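Local coordinates for nitroreductase family protein (Sphingopyxis sp., PDB 7DP1) that probably reduces nitro groups of dinitroaniline herbicides with NADPH, using bound flavin mononucleotide as its redox cofactor, at residues S172-C177 with S199-G204. The protein carries 1 engineered substitution. Sequence-based numbering, arbitrary orientation.
Sequences SCPQEC and SGLAIG. With FMN (flavin mononucleotide), chain C.
C173 and A202 form a hydrogen-bonded pair, two of the four backbone bonds of an antiparallel ladder that joins strand 171-175 to strand 195-204 in the central sheet of the FMN-dependent nitroreductase fold. C173 N reaches A202 O at 2.9 Å, and A202 N returns to C173 O. Two residues along, Q175 and G200 form the second hydrogen-bonded pair, with Q175 N to G200 O and G200 N to Q175 O both at 2.7 Å. The oxygen of G200 is gripped twice: Q175 N comes from above the carbonyl plane, 45° out of it, whereas S199 OG, held anti to its own backbone N (chi1 177°), donates from closer to that plane. Non-hydrogen-bonded pairs alternate with these, and there CA-H groups of S172, P174 and L201 approach carbonyl oxygens of the partner strand.

Side-chain packing divides between the two faces. On one, L201 brings CD1 across to the neighbouring strand, against S172 OG tip to tip and the backbone N of P174, while M162 of helix 148-167 packs against S172, P174 and L201. On the other, A202 CB lies beside C173 CB and 3.8 Å from Q175 OE1. The Q175 amide is anchored at both ends, OE1 by W178 NE1 and NE2 by the carbonyl of N128.

Strand 171-175 and the turn after it carry the flavin, whose remaining polar grips include S20, R22 and N128. P174 CG sits over one face of the isoalloxazine, 3.4 Å from FMN C9, while the E176 carboxylate lies near FMN C6 and C7M. Two successive amides then read the ring's polar edge: C177 N bonds FMN O4 at 3.1 Å, and E176 N donates to the redox-active FMN N5 at 2.8 Å, with an N-H...N angle of 156°.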
loop_
_atom_site.group_PDB
_atom_site.type_symbol
_atom_site.label_atom_id
_atom_site.label_comp_id
_atom_site.label_asym_id
_atom_site.label_seq_id
_atom_site.Cartn_x
_atom_site.Cartn_y
_atom_site.Cartn_z
ATOM N N SER A 172 -4.447 -15.191 -2.763
ATOM C CA SER A 172 -3.296 -14.986 -1.909
ATOM C C SER A 172 -3.640 -14.698 -0.459
ATOM O O SER A 172 -4.791 -14.448 -0.101
ATOM C CB SER A 172 -2.431 -13.867 -2.475
ATOM O OG SER A 172 -3.038 -12.607 -2.262
ATOM N N CYS A 173 -2.610 -14.761 0.372
ATOM C CA CYS A 173 -2.695 -14.348 1.755
ATOM C C CYS A 173 -1.461 -13.535 2.075
ATOM O O CYS A 173 -0.365 -14.083 2.102
ATOM C CB CYS A 173 -2.779 -15.565 2.692
ATOM S SG CYS A 173 -3.228 -15.084 4.399
ATOM N N PRO A 174 -1.619 -12.222 2.301
ATOM C CA PRO A 174 -0.478 -11.459 2.814
ATOM C C PRO A 174 -0.156 -11.958 4.221
ATOM O O PRO A 174 -1.073 -12.289 4.966
ATOM C CB PRO A 174 -0.982 -10.016 2.811
ATOM C CG PRO A 174 -2.479 -10.142 2.852
ATOM C CD PRO A 174 -2.833 -11.391 2.152
ATOM N N GLN A 175 1.123 -12.080 4.558
ATOM C CA GLN A 175 1.515 -12.667 5.847
ATOM C C GLN A 175 2.662 -11.934 6.516
ATOM O O GLN A 175 3.802 -12.060 6.086
ATOM C CB GLN A 175 1.941 -14.116 5.681
ATOM C CG GLN A 175 0.870 -15.093 5.290
ATOM C CD GLN A 175 1.400 -16.510 5.374
ATOM O OE1 GLN A 175 2.132 -16.957 4.493
ATOM N NE2 GLN A 175 1.062 -17.214 6.454
ATOM N N GLU A 176 2.379 -11.223 7.600
ATOM C CA GLU A 176 3.442 -10.574 8.359
ATOM C C GLU A 176 4.101 -11.535 9.334
ATOM O O GLU A 176 5.109 -11.203 9.965
ATOM C CB GLU A 176 2.896 -9.378 9.120
ATOM C CG GLU A 176 3.204 -8.073 8.469
ATOM C CD GLU A 176 2.179 -7.009 8.822
ATOM O OE1 GLU A 176 1.313 -7.266 9.692
ATOM O OE2 GLU A 176 2.248 -5.923 8.217
ATOM N N CYS A 177 3.520 -12.720 9.480
ATOM C CA CYS A 177 4.033 -13.685 10.453
ATOM C C CYS A 177 5.508 -14.040 10.200
ATOM O O CYS A 177 6.253 -14.339 11.133
ATOM C CB CYS A 177 3.177 -14.954 10.431
ATOM S SG CYS A 177 3.127 -15.763 8.812
ATOM N N SER A 199 7.075 -8.572 4.563
ATOM C CA SER A 199 5.953 -9.488 4.657
ATOM C C SER A 199 6.088 -10.627 3.674
ATOM O O SER A 199 6.796 -10.511 2.670
ATOM C CB SER A 199 4.647 -8.730 4.409
ATOM O OG SER A 199 3.530 -9.603 4.431
ATOM N N GLY A 200 5.409 -11.732 3.949
ATOM C CA GLY A 200 5.280 -12.759 2.930
ATOM C C GLY A 200 3.951 -12.563 2.226
ATOM O O GLY A 200 3.099 -11.805 2.712
ATOM N N LEU A 201 3.792 -13.193 1.064
ATOM C CA LEU A 201 2.492 -13.278 0.390
ATOM C C LEU A 201 2.323 -14.721 -0.094
ATOM O O LEU A 201 3.006 -15.163 -1.021
ATOM C CB LEU A 201 2.386 -12.279 -0.773
ATOM C CG LEU A 201 1.084 -12.243 -1.604
ATOM C CD1 LEU A 201 -0.087 -11.555 -0.848
ATOM C CD2 LEU A 201 1.290 -11.610 -3.007
ATOM N N ALA A 202 1.487 -15.492 0.587
ATOM C CA ALA A 202 1.227 -16.854 0.137
ATOM C C ALA A 202 0.430 -16.768 -1.152
ATOM O O ALA A 202 -0.515 -15.989 -1.229
ATOM C CB ALA A 202 0.487 -17.631 1.190
ATOM N N ILE A 203 0.791 -17.566 -2.157
ATOM C CA ILE A 203 0.133 -17.520 -3.468
ATOM C C ILE A 203 -0.293 -18.888 -3.976
ATOM O O ILE A 203 0.497 -19.835 -3.937
ATOM C CB ILE A 203 1.057 -16.881 -4.534
ATOM C CG1 ILE A 203 1.271 -15.399 -4.246
ATOM C CG2 ILE A 203 0.444 -16.985 -5.919
ATOM C CD1 ILE A 203 2.208 -14.729 -5.227
ATOM N N GLY A 204 -1.523 -18.985 -4.490
ATOM C CA GLY A 204 -2.008 -20.237 -5.047
ATOM C C GLY A 204 -3.456 -20.191 -5.486
ATOM O O GLY A 204 -4.060 -19.107 -5.575
HETATM N N1 FMN C . -3.380 -12.910 7.884
HETATM C C2 FMN C . -2.915 -14.009 8.577
HETATM O O2 FMN C . -3.670 -14.934 8.851
HETATM N N3 FMN C . -1.601 -14.086 8.977
HETATM C C4 FMN C . -0.722 -13.068 8.689
HETATM O O4 FMN C . 0.466 -13.169 9.046
HETATM C C4A FMN C . -1.197 -11.953 8.001
HETATM N N5 FMN C . -0.351 -10.908 7.702
HETATM C C5A FMN C . -0.800 -9.806 7.001
HETATM C C6 FMN C . 0.097 -8.781 6.710
HETATM C C7 FMN C . -0.331 -7.666 6.015
HETATM C C7M FMN C . 0.616 -6.555 5.679
HETATM C C8 FMN C . -1.653 -7.572 5.606
HETATM C C8M FMN C . -2.053 -6.347 4.835
HETATM C C9 FMN C . -2.559 -8.594 5.896
HETATM C C9A FMN C . -2.134 -9.722 6.602
HETATM N N10 FMN C . -2.993 -10.764 6.916
HETATM C C10 FMN C . -2.528 -11.871 7.609
HETATM C "C1'" FMN C . -4.426 -10.745 6.489
HETATM C "C2'" FMN C . -5.338 -9.845 7.318
HETATM O "O2'" FMN C . -5.691 -10.504 8.508
HETATM C "C3'" FMN C . -6.596 -9.572 6.500
HETATM O "O3'" FMN C . -6.213 -8.717 5.443
HETATM C "C4'" FMN C . -7.711 -8.880 7.278
HETATM O "O4'" FMN C . -8.248 -9.677 8.319
HETATM C "C5'" FMN C . -8.832 -8.590 6.309
HETATM O "O5'" FMN C . -9.277 -9.821 5.792
HETATM P P FMN C . -9.354 -9.953 4.192
HETATM O O1P FMN C . -9.605 -11.392 3.841
HETATM O O2P FMN C . -10.471 -9.062 3.676
HETATM O O3P FMN C . -8.037 -9.477 3.604
#